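Local coordinates for protein putative acetyltransferase (Nocardia farcinica, PDB 3D9W) that probably transfers acetyl groups from acetyl-coenzyme A to arylamine substrates, at residues 160-165 and 185-190; 175-180 and 193-198; 139-144 and 179-184. All blocks are in the same frame, centred on the assembly; numbering follows the deposited sequence.

Contact 1. Residues 160-165 and 185-190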
loop_
_atom_site.group_PDB
_atom_site.type_symbol
_atom_site.label_atom_id
_atom_site.label_comp_id
_atom_site.label_asym_id
_atom_site.label_seq_id
_atom_site.Cartn_x
_atom_site.Cartn_y
_atom_site.Cartn_z
ATOM N N ASP A 160 -7.869 5.474 14.520
ATOM C CA ASP A 160 -7.972 6.864 14.961
ATOM C C ASP A 160 -7.724 7.841 13.832
ATOM O O ASP A 160 -7.558 9.045 14.069
ATOM C CB ASP A 160 -6.982 7.165 16.073
ATOM C CG ASP A 160 -7.374 6.536 17.369
ATOM O OD1 ASP A 160 -8.573 6.579 17.707
ATOM O OD2 ASP A 160 -6.479 6.004 18.051
ATOM N N TRP A 161 -7.702 7.323 12.609
ATOM C CA TRP A 161 -7.473 8.156 11.441
ATOM C C TRP A 161 -8.825 8.512 10.844
ATOM O O TRP A 161 -9.688 7.653 10.725
ATOM C CB TRP A 161 -6.592 7.398 10.452
ATOM C CG TRP A 161 -5.343 6.874 11.115
ATOM C CD1 TRP A 161 -5.237 5.762 11.909
ATOM C CD2 TRP A 161 -4.055 7.502 11.131
ATOM N NE1 TRP A 161 -3.964 5.668 12.421
ATOM C CE2 TRP A 161 -3.219 6.724 11.961
ATOM C CE3 TRP A 161 -3.528 8.649 10.527
ATOM C CZ2 TRP A 161 -1.883 7.059 12.205
ATOM C CZ3 TRP A 161 -2.202 8.979 10.771
ATOM C CH2 TRP A 161 -1.395 8.186 11.604
ATOM N N ARG A 162 -9.000 9.781 10.487
ATOM C CA ARG A 162 -10.261 10.276 9.947
ATOM C C ARG A 162 -10.322 10.285 8.419
ATOM O O ARG A 162 -9.378 10.714 7.755
ATOM C CB ARG A 162 -10.509 11.680 10.490
ATOM C CG ARG A 162 -10.396 11.770 12.007
ATOM C CD ARG A 162 -9.828 13.117 12.464
ATOM N NE ARG A 162 -10.652 14.247 12.032
ATOM C CZ ARG A 162 -10.289 15.524 12.141
ATOM N NH1 ARG A 162 -9.110 15.829 12.667
ATOM N NH2 ARG A 162 -11.100 16.499 11.728
ATOM N N PHE A 163 -11.454 9.823 7.880
ATOM C CA PHE A 163 -11.680 9.744 6.439
ATOM C C PHE A 163 -13.086 10.178 6.019
ATOM O O PHE A 163 -13.941 10.506 6.850
ATOM C CB PHE A 163 -11.479 8.310 5.935
ATOM C CG PHE A 163 -10.114 7.754 6.189
ATOM C CD1 PHE A 163 -9.072 8.008 5.313
ATOM C CD2 PHE A 163 -9.871 6.969 7.311
ATOM C CE1 PHE A 163 -7.798 7.482 5.550
ATOM C CE2 PHE A 163 -8.608 6.442 7.557
ATOM C CZ PHE A 163 -7.568 6.699 6.674
ATOM N N ARG A 164 -13.297 10.142 4.702
ATOM C CA ARG A 164 -14.553 10.491 4.038
ATOM C C ARG A 164 -14.552 9.797 2.683
ATOM O O ARG A 164 -13.651 10.011 1.879
ATOM C CB ARG A 164 -14.658 11.999 3.784
ATOM C CG ARG A 164 -15.005 12.856 4.975
ATOM C CD ARG A 164 -14.904 14.339 4.602
ATOM N NE ARG A 164 -15.079 15.203 5.771
ATOM C CZ ARG A 164 -14.853 16.516 5.791
ATOM N NH1 ARG A 164 -14.432 17.137 4.688
ATOM N NH2 ARG A 164 -15.052 17.210 6.917
ATOM N N LEU A 165 -15.547 8.955 2.439
ATOM C CA LEU A 165 -15.648 8.277 1.158
ATOM C C LEU A 165 -16.701 9.052 0.379
ATOM O O LEU A 165 -17.812 9.289 0.866
ATOM C CB LEU A 165 -16.090 6.820 1.324
ATOM C CG LEU A 165 -15.448 5.821 0.355
ATOM C CD1 LEU A 165 -16.365 4.626 0.191
ATOM C CD2 LEU A 165 -15.199 6.458 -0.999
ATOM N N ASP A 185 -1.739 18.660 6.333
ATOM C CA ASP A 185 -2.271 19.881 5.721
ATOM C C ASP A 185 -3.793 19.947 5.783
ATOM O O ASP A 185 -4.425 20.571 4.937
ATOM C CB ASP A 185 -1.821 19.988 4.263
ATOM C CG ASP A 185 -1.473 21.415 3.863
ATOM O OD1 ASP A 185 -2.315 22.329 4.034
ATOM O OD2 ASP A 185 -0.338 21.621 3.380
ATOM N N GLY A 186 -4.371 19.315 6.795
ATOM C CA GLY A 186 -5.810 19.321 6.935
ATOM C C GLY A 186 -6.431 18.254 6.063
ATOM O O GLY A 186 -5.757 17.307 5.674
ATOM N N TRP A 187 -7.716 18.390 5.757
ATOM C CA TRP A 187 -8.359 17.408 4.907
ATOM C C TRP A 187 -7.756 17.440 3.517
ATOM O O TRP A 187 -7.154 18.426 3.096
ATOM C CB TRP A 187 -9.854 17.664 4.813
ATOM C CG TRP A 187 -10.588 17.108 5.962
ATOM C CD1 TRP A 187 -10.961 17.764 7.096
ATOM C CD2 TRP A 187 -10.994 15.745 6.127
ATOM N NE1 TRP A 187 -11.576 16.890 7.966
ATOM C CE2 TRP A 187 -11.610 15.645 7.396
ATOM C CE3 TRP A 187 -10.896 14.597 5.326
ATOM C CZ2 TRP A 187 -12.128 14.446 7.884
ATOM C CZ3 TRP A 187 -11.411 13.400 5.811
ATOM C CH2 TRP A 187 -12.020 13.336 7.084
ATOM N N VAL A 188 -7.912 16.347 2.794
ATOM C CA VAL A 188 -7.379 16.290 1.457
ATOM C C VAL A 188 -7.847 15.017 0.774
ATOM O O VAL A 188 -8.207 14.028 1.427
ATOM C CB VAL A 188 -5.829 16.349 1.475
ATOM C CG1 VAL A 188 -5.260 15.069 2.049
ATOM C CG2 VAL A 188 -5.301 16.585 0.080
ATOM N N ASP A 189 -7.862 15.068 -0.552
ATOM C CA ASP A 189 -8.251 13.936 -1.359
ATOM C C ASP A 189 -7.005 13.071 -1.555
ATOM O O ASP A 189 -6.001 13.510 -2.119
ATOM C CB ASP A 189 -8.794 14.434 -2.697
ATOM C CG ASP A 189 -7.852 15.417 -3.383
ATOM O OD1 ASP A 189 -6.851 14.972 -3.988
ATOM O OD2 ASP A 189 -8.104 16.640 -3.310
ATOM N N ARG A 190 -7.055 11.850 -1.045
ATOM C CA ARG A 190 -5.924 10.962 -1.193
ATOM C C ARG A 190 -5.881 10.548 -2.658
ATOM O O ARG A 190 -4.960 10.916 -3.384
ATOM C CB ARG A 190 -6.072 9.728 -0.287
ATOM C CG ARG A 190 -4.903 8.748 -0.399
ATOM C CD ARG A 190 -5.107 7.445 0.370
ATOM N NE ARG A 190 -4.856 7.594 1.800
ATOM C CZ ARG A 190 -4.618 6.580 2.628
ATOM N NH1 ARG A 190 -4.598 5.334 2.165
ATOM N NH2 ARG A 190 -4.397 6.809 3.919
#
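Trp187 buries the largest share of this contact, at a corner of the chain just before strand 188-193 in the large antiparallel sheet. Strand 161-169 is not its direct neighbour there: strand 175-183 runs between them, the three forming an up-and-down meander, and the indole reaches past His180 to meet the far strand. The first torsion of Trp187 sets CG anti to the carbonyl carbon (chi1 -82°), and the ring enters between Arg162 and Arg164, which project from the same sheet face. Extended from CG to NE, Arg164 passes across one face of the indole, from the six-membered toward the five-membered ring. Its CD makes a CH-pi contact 4.0 Å from the centroid of the Trp187 six-membered ring. Farther along, Arg164 CZ lies over the five-membered ring of Trp187, 3.9 Å from its centroid. Guanidinium and indole are only 9° from parallel, a stacked cation-pi pair. Arg162 approaches from the other side of the indole plane in a different manner. Its chain bends at chi2 and chi3, so that the guanidinium stands at 90° to the ring, with NH2 3.8 Å from Trp187 NE1. The charge of Arg162 is answered by a salt bridge to Glu155, and its guanidinium also makes a cation-pi contact with Phe182, whose ring meets Trp187 edge-to-face. On the opposite sheet face Arg190 NH2 comes to the edge of the Phe163 ring, 3.8 Å from CE1. Polar partners of Arg190 lie beyond this pair, among them Gln181 through NE and Asp136 through a salt bridge. At the inner end of the indole, the backbone oxygen Phe163 O lies near the ring plane, 3.4 Å from Trp187 CH2.

Contact 2. Residues 175-180 and 193-198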
loop_
_atom_site.group_PDB
_atom_site.type_symbol
_atom_site.label_atom_id
_atom_site.label_comp_id
_atom_site.label_asym_id
_atom_site.label_seq_id
_atom_site.Cartn_x
_atom_site.Cartn_y
_atom_site.Cartn_z
ATOM N N ASP A 175 -18.931 5.806 -12.169
ATOM C CA ASP A 175 -18.633 6.048 -10.768
ATOM C C ASP A 175 -17.206 6.548 -10.594
ATOM O O ASP A 175 -16.270 6.006 -11.196
ATOM C CB ASP A 175 -18.778 4.765 -9.957
ATOM C CG ASP A 175 -20.190 4.507 -9.544
ATOM O OD1 ASP A 175 -21.008 5.448 -9.647
ATOM O OD2 ASP A 175 -20.479 3.369 -9.106
ATOM N N LEU A 176 -17.043 7.585 -9.783
ATOM C CA LEU A 176 -15.721 8.105 -9.493
ATOM C C LEU A 176 -15.654 8.280 -7.983
ATOM O O LEU A 176 -16.224 9.218 -7.433
ATOM C CB LEU A 176 -15.485 9.442 -10.192
ATOM C CG LEU A 176 -14.088 10.026 -9.948
ATOM C CD1 LEU A 176 -13.011 9.107 -10.536
ATOM C CD2 LEU A 176 -14.019 11.408 -10.569
ATOM N N TRP A 177 -14.974 7.362 -7.309
ATOM C CA TRP A 177 -14.871 7.440 -5.864
ATOM C C TRP A 177 -13.681 8.270 -5.429
ATOM O O TRP A 177 -12.644 8.285 -6.093
ATOM C CB TRP A 177 -14.757 6.045 -5.256
ATOM C CG TRP A 177 -15.911 5.157 -5.550
ATOM C CD1 TRP A 177 -16.097 4.387 -6.664
ATOM C CD2 TRP A 177 -17.041 4.934 -4.713
ATOM N NE1 TRP A 177 -17.278 3.691 -6.569
ATOM C CE2 TRP A 177 -17.878 4.009 -5.378
ATOM C CE3 TRP A 177 -17.432 5.424 -3.462
ATOM C CZ2 TRP A 177 -19.084 3.563 -4.832
ATOM C CZ3 TRP A 177 -18.626 4.985 -2.918
ATOM C CH2 TRP A 177 -19.442 4.059 -3.604
ATOM N N VAL A 178 -13.838 8.955 -4.301
ATOM C CA VAL A 178 -12.778 9.786 -3.753
ATOM C C VAL A 178 -12.664 9.561 -2.251
ATOM O O VAL A 178 -13.598 9.840 -1.498
ATOM C CB VAL A 178 -13.058 11.282 -3.982
ATOM C CG1 VAL A 178 -11.780 12.079 -3.801
ATOM C CG2 VAL A 178 -13.650 11.505 -5.359
ATOM N N LEU A 179 -11.523 9.043 -1.817
ATOM C CA LEU A 179 -11.293 8.821 -0.401
ATOM C C LEU A 179 -10.571 10.055 0.129
ATOM O O LEU A 179 -9.591 10.499 -0.463
ATOM C CB LEU A 179 -10.421 7.587 -0.193
ATOM C CG LEU A 179 -10.257 7.201 1.273
ATOM C CD1 LEU A 179 -11.558 6.591 1.765
ATOM C CD2 LEU A 179 -9.110 6.218 1.428
ATOM N N HIS A 180 -11.059 10.611 1.234
ATOM C CA HIS A 180 -10.451 11.803 1.828
ATOM C C HIS A 180 -9.793 11.463 3.157
ATOM O O HIS A 180 -10.400 10.820 3.991
ATOM C CB HIS A 180 -11.514 12.877 2.078
ATOM C CG HIS A 180 -12.127 13.439 0.833
ATOM N ND1 HIS A 180 -11.580 14.502 0.149
ATOM C CD2 HIS A 180 -13.253 13.098 0.162
ATOM C CE1 HIS A 180 -12.346 14.795 -0.888
ATOM N NE2 HIS A 180 -13.367 13.958 -0.903
ATOM N N PHE A 193 -10.839 6.471 -7.644
ATOM C CA PHE A 193 -10.848 5.177 -8.318
ATOM C C PHE A 193 -12.197 4.824 -8.916
ATOM O O PHE A 193 -13.234 5.328 -8.483
ATOM C CB PHE A 193 -10.403 4.056 -7.370
ATOM C CG PHE A 193 -11.370 3.762 -6.259
ATOM C CD1 PHE A 193 -11.339 4.494 -5.083
ATOM C CD2 PHE A 193 -12.272 2.715 -6.370
ATOM C CE1 PHE A 193 -12.185 4.179 -4.031
ATOM C CE2 PHE A 193 -13.120 2.392 -5.330
ATOM C CZ PHE A 193 -13.081 3.121 -4.157
ATOM N N THR A 194 -12.168 3.962 -9.925
ATOM C CA THR A 194 -13.378 3.512 -10.588
ATOM C C THR A 194 -13.629 2.085 -10.146
ATOM O O THR A 194 -12.829 1.511 -9.415
ATOM C CB THR A 194 -13.241 3.546 -12.133
ATOM O OG1 THR A 194 -12.258 2.595 -12.566
ATOM C CG2 THR A 194 -12.850 4.936 -12.595
ATOM N N THR A 195 -14.737 1.504 -10.582
ATOM C CA THR A 195 -15.035 0.144 -10.188
ATOM C C THR A 195 -14.761 -0.841 -11.301
ATOM O O THR A 195 -15.300 -1.945 -11.323
ATOM C CB THR A 195 -16.482 0.008 -9.744
ATOM O OG1 THR A 195 -17.331 0.582 -10.739
ATOM C CG2 THR A 195 -16.691 0.704 -8.412
ATOM N N ALA A 196 -13.914 -0.432 -12.232
ATOM C CA ALA A 196 -13.540 -1.292 -13.350
ATOM C C ALA A 196 -12.774 -2.507 -12.816
ATOM O O ALA A 196 -11.804 -2.354 -12.065
ATOM C CB ALA A 196 -12.663 -0.520 -14.322
ATOM N N PRO A 197 -13.203 -3.727 -13.185
ATOM C CA PRO A 197 -12.540 -4.957 -12.738
ATOM C C PRO A 197 -11.078 -4.930 -13.160
ATOM O O PRO A 197 -10.778 -4.702 -14.331
ATOM C CB PRO A 197 -13.319 -6.047 -13.466
ATOM C CG PRO A 197 -14.677 -5.467 -13.567
ATOM C CD PRO A 197 -14.398 -4.047 -13.984
ATOM N N GLN A 198 -10.175 -5.152 -12.210
ATOM C CA GLN A 198 -8.741 -5.149 -12.495
ATOM C C GLN A 198 -8.126 -6.496 -12.133
ATOM O O GLN A 198 -8.584 -7.166 -11.207
ATOM C CB GLN A 198 -8.054 -4.020 -11.727
ATOM C CG GLN A 198 -8.443 -2.629 -12.219
ATOM C CD GLN A 198 -7.751 -2.239 -13.516
ATOM O OE1 GLN A 198 -6.595 -1.796 -13.514
ATOM N NE2 GLN A 198 -8.447 -2.414 -14.631
#
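Two backbone hydrogen bonds join Trp177 and Phe193 into an antiparallel hydrogen-bonded pair. Trp177 N donates to Phe193 O over 2.9 Å, with an N-H...O angle of 164°. In return, Phe193 N reaches Trp177 O at 3.0 Å, along a lone pair in the carbonyl plane. Both side chains leave the same face of the sheet and pack on each other. Trp177 CB sits over the Phe193 ring, displaced toward its rim and 3.6 Å from the centroid, in a CH-pi contact. Beyond it the five-membered ring of Trp177 makes an offset stack with the Phe193 ring, the centroids 4.8 Å apart and the planes at 15°. Phe193 reaches this position with CG between its backbone N and carbonyl carbon (chi1 68°), which turns the ring over the neighbouring strand. Phe193 O also lies in the indole plane, 3.5 Å from Trp177 CD1. The pair closes the open end of the β-hairpin made by strands 175-183 and 188-193, where the second strand gives way to the loop before helix 200-212. Just past this pair the loop still touches the strand through its threonines: Thr195 CG2 rests 3.6 Å from Trp177 NE1, and Thr194 CG2 is 3.8 Å from Asp175 O. Farther out, Tyr147 touches Phe193, while Leu149, Pro151 and Leu165 pack on Trp177. The loop itself is tied to strand 99-107 by hydrogen bonds between Ala196 O and His103 ND1, between Gln198 OE1 and Thr104 OG1, and between the backbones of Gln198 and Gly102.

Contact 3. Residues 139-144 and 179-184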
loop_
_atom_site.group_PDB
_atom_site.type_symbol
_atom_site.label_atom_id
_atom_site.label_comp_id
_atom_site.label_asym_id
_atom_site.label_seq_id
_atom_site.Cartn_x
_atom_site.Cartn_y
_atom_site.Cartn_z
ATOM N N PHE A 139 -0.965 1.458 0.310
ATOM C CA PHE A 139 -0.731 2.893 0.214
ATOM C C PHE A 139 0.457 3.316 1.077
ATOM O O PHE A 139 1.201 4.224 0.711
ATOM C CB PHE A 139 -1.978 3.689 0.629
ATOM C CG PHE A 139 -1.890 5.167 0.298
ATOM C CD1 PHE A 139 -1.990 5.610 -1.021
ATOM C CD2 PHE A 139 -1.657 6.108 1.299
ATOM C CE1 PHE A 139 -1.861 6.969 -1.337
ATOM C CE2 PHE A 139 -1.524 7.472 0.994
ATOM C CZ PHE A 139 -1.627 7.898 -0.330
ATOM N N GLY A 140 0.625 2.660 2.223
ATOM C CA GLY A 140 1.726 2.998 3.099
ATOM C C GLY A 140 1.267 3.776 4.307
ATOM O O GLY A 140 2.030 3.964 5.245
ATOM N N ARG A 141 0.018 4.231 4.281
ATOM C CA ARG A 141 -0.559 4.992 5.380
ATOM C C ARG A 141 -1.950 4.448 5.697
ATOM O O ARG A 141 -2.902 5.206 5.887
ATOM C CB ARG A 141 -0.652 6.470 4.998
ATOM C CG ARG A 141 -1.114 7.411 6.113
ATOM C CD ARG A 141 -1.067 8.841 5.611
ATOM N NE ARG A 141 -1.447 9.844 6.602
ATOM C CZ ARG A 141 -2.682 10.029 7.055
ATOM N NH1 ARG A 141 -3.686 9.272 6.622
ATOM N NH2 ARG A 141 -2.912 11.000 7.923
ATOM N N GLY A 142 -2.064 3.127 5.756
ATOM C CA GLY A 142 -3.347 2.527 6.036
ATOM C C GLY A 142 -4.280 2.828 4.890
ATOM O O GLY A 142 -3.819 3.078 3.780
ATOM N N PRO A 143 -5.600 2.830 5.120
ATOM C CA PRO A 143 -6.290 2.570 6.385
ATOM C C PRO A 143 -5.972 1.207 6.979
ATOM O O PRO A 143 -5.826 0.235 6.250
ATOM C CB PRO A 143 -7.753 2.684 5.993
ATOM C CG PRO A 143 -7.726 3.693 4.944
ATOM C CD PRO A 143 -6.569 3.248 4.097
ATOM N N LEU A 144 -5.880 1.139 8.306
ATOM C CA LEU A 144 -5.587 -0.124 8.991
ATOM C C LEU A 144 -6.814 -1.015 9.217
ATOM O O LEU A 144 -6.765 -1.960 9.997
ATOM C CB LEU A 144 -4.870 0.139 10.319
ATOM C CG LEU A 144 -5.404 1.231 11.243
ATOM C CD1 LEU A 144 -6.789 0.855 11.751
ATOM C CD2 LEU A 144 -4.432 1.416 12.401
ATOM N N LEU A 179 -11.523 9.043 -1.817
ATOM C CA LEU A 179 -11.293 8.821 -0.401
ATOM C C LEU A 179 -10.571 10.055 0.129
ATOM O O LEU A 179 -9.591 10.499 -0.463
ATOM C CB LEU A 179 -10.421 7.587 -0.193
ATOM C CG LEU A 179 -10.257 7.201 1.273
ATOM C CD1 LEU A 179 -11.558 6.591 1.765
ATOM C CD2 LEU A 179 -9.110 6.218 1.428
ATOM N N HIS A 180 -11.059 10.611 1.234
ATOM C CA HIS A 180 -10.451 11.803 1.828
ATOM C C HIS A 180 -9.793 11.463 3.157
ATOM O O HIS A 180 -10.400 10.820 3.991
ATOM C CB HIS A 180 -11.514 12.877 2.078
ATOM C CG HIS A 180 -12.127 13.439 0.833
ATOM N ND1 HIS A 180 -11.580 14.502 0.149
ATOM C CD2 HIS A 180 -13.253 13.098 0.162
ATOM C CE1 HIS A 180 -12.346 14.795 -0.888
ATOM N NE2 HIS A 180 -13.367 13.958 -0.903
ATOM N N GLN A 181 -8.560 11.904 3.366
ATOM C CA GLN A 181 -7.872 11.630 4.620
ATOM C C GLN A 181 -7.517 12.945 5.283
ATOM O O GLN A 181 -7.306 13.934 4.594
ATOM C CB GLN A 181 -6.585 10.849 4.367
ATOM C CG GLN A 181 -5.581 11.615 3.532
ATOM C CD GLN A 181 -4.192 11.019 3.581
ATOM O OE1 GLN A 181 -4.013 9.822 3.386
ATOM N NE2 GLN A 181 -3.197 11.859 3.834
ATOM N N PHE A 182 -7.460 12.953 6.615
ATOM C CA PHE A 182 -7.096 14.152 7.373
ATOM C C PHE A 182 -5.629 14.021 7.757
ATOM O O PHE A 182 -5.218 12.993 8.289
ATOM C CB PHE A 182 -7.941 14.281 8.639
ATOM C CG PHE A 182 -7.782 15.600 9.332
ATOM C CD1 PHE A 182 -8.379 16.750 8.817
ATOM C CD2 PHE A 182 -6.983 15.710 10.466
ATOM C CE1 PHE A 182 -8.176 17.993 9.420
ATOM C CE2 PHE A 182 -6.772 16.954 11.083
ATOM C CZ PHE A 182 -7.370 18.097 10.555
ATOM N N GLY A 183 -4.836 15.057 7.489
ATOM C CA GLY A 183 -3.419 14.993 7.797
ATOM C C GLY A 183 -2.680 16.316 7.915
ATOM O O GLY A 183 -3.290 17.374 8.055
ATOM N N ARG A 184 -1.353 16.241 7.850
ATOM C CA ARG A 184 -0.470 17.399 7.983
ATOM C C ARG A 184 -0.971 18.719 7.419
ATOM O O ARG A 184 -0.648 19.784 7.958
ATOM C CB ARG A 184 0.890 17.104 7.362
ATOM C CG ARG A 184 1.528 15.804 7.820
ATOM C CD ARG A 184 3.015 16.039 8.057
ATOM N NE ARG A 184 3.586 16.968 7.076
ATOM C CZ ARG A 184 3.912 16.644 5.827
ATOM N NH1 ARG A 184 3.735 15.402 5.385
ATOM N NH2 ARG A 184 4.415 17.572 5.021
HETATM O O HOH W 1 -6.511 9.811 7.711
#
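Arg141 and Gln181 extend toward each other and meet tip to tip, with the amide laid over one face of the guanidinium. Gln181 NE2 stands above the centre of that group, 3.7 Å from Arg141 CZ, and the two planes are 34° apart. Although Gln181 OE1 comes within 3.3 Å of Arg141 NH1, the angle is too poor for a hydrogen bond; OE1 instead accepts one from Arg190 NE. Arg141 is straight from CG to NE and then turned at chi4 (-71°), which leaves the guanidinium edge facing the backbone of Phe182. There NH2 makes a weak hydrogen bond to Phe182 O, 3.1 Å long. Water 1 lies in the guanidinium plane and accepts from Arg141 NH1 at 3.1 Å and, weakly, from Phe182 N. The contact joins the irregular loop between strands 132-135 and 147-148, with its cis peptide bond before Pro143, to strand 175-183 of the large antiparallel sheet. A salt bridge from Arg141 NH2 to Glu243 extends the link to the second, four-stranded antiparallel sheet, so this buried charge joins the two β-structures of the protein. Phe139 approaches Gln181 obliquely, its ring at 79° to the amide, with CE2 4.2 Å from OE1. The edge of the same ring receives Arg141 CB in its plane, and Phe139 also meets His119 edge-to-face.

In the fold
Contacts 2 and 3 both use strand 175-183, which runs between the two strands that contact 1 brings together; their segments overlap at Leu179 and His180. Contacts 1 and 3 have centres about 6 Å apart, and Arg190 of contact 1 reaches Gln181 and the carbonyls of Arg141 and Gly142. The centre of contact 2 is about 16 Å from each of the others. Contact 1 flanks the middle strand through the backbone: Arg164 O is 2.7 Å from His180 N, and Arg190 N is 2.9 Å from Leu179 O. His119, beside Phe139, and Asp136, beside Arg190, probably correspond to the His and Asp of the family's Cys-His-Asp catalytic triad, so contacts 1 and 3 border the likely active site.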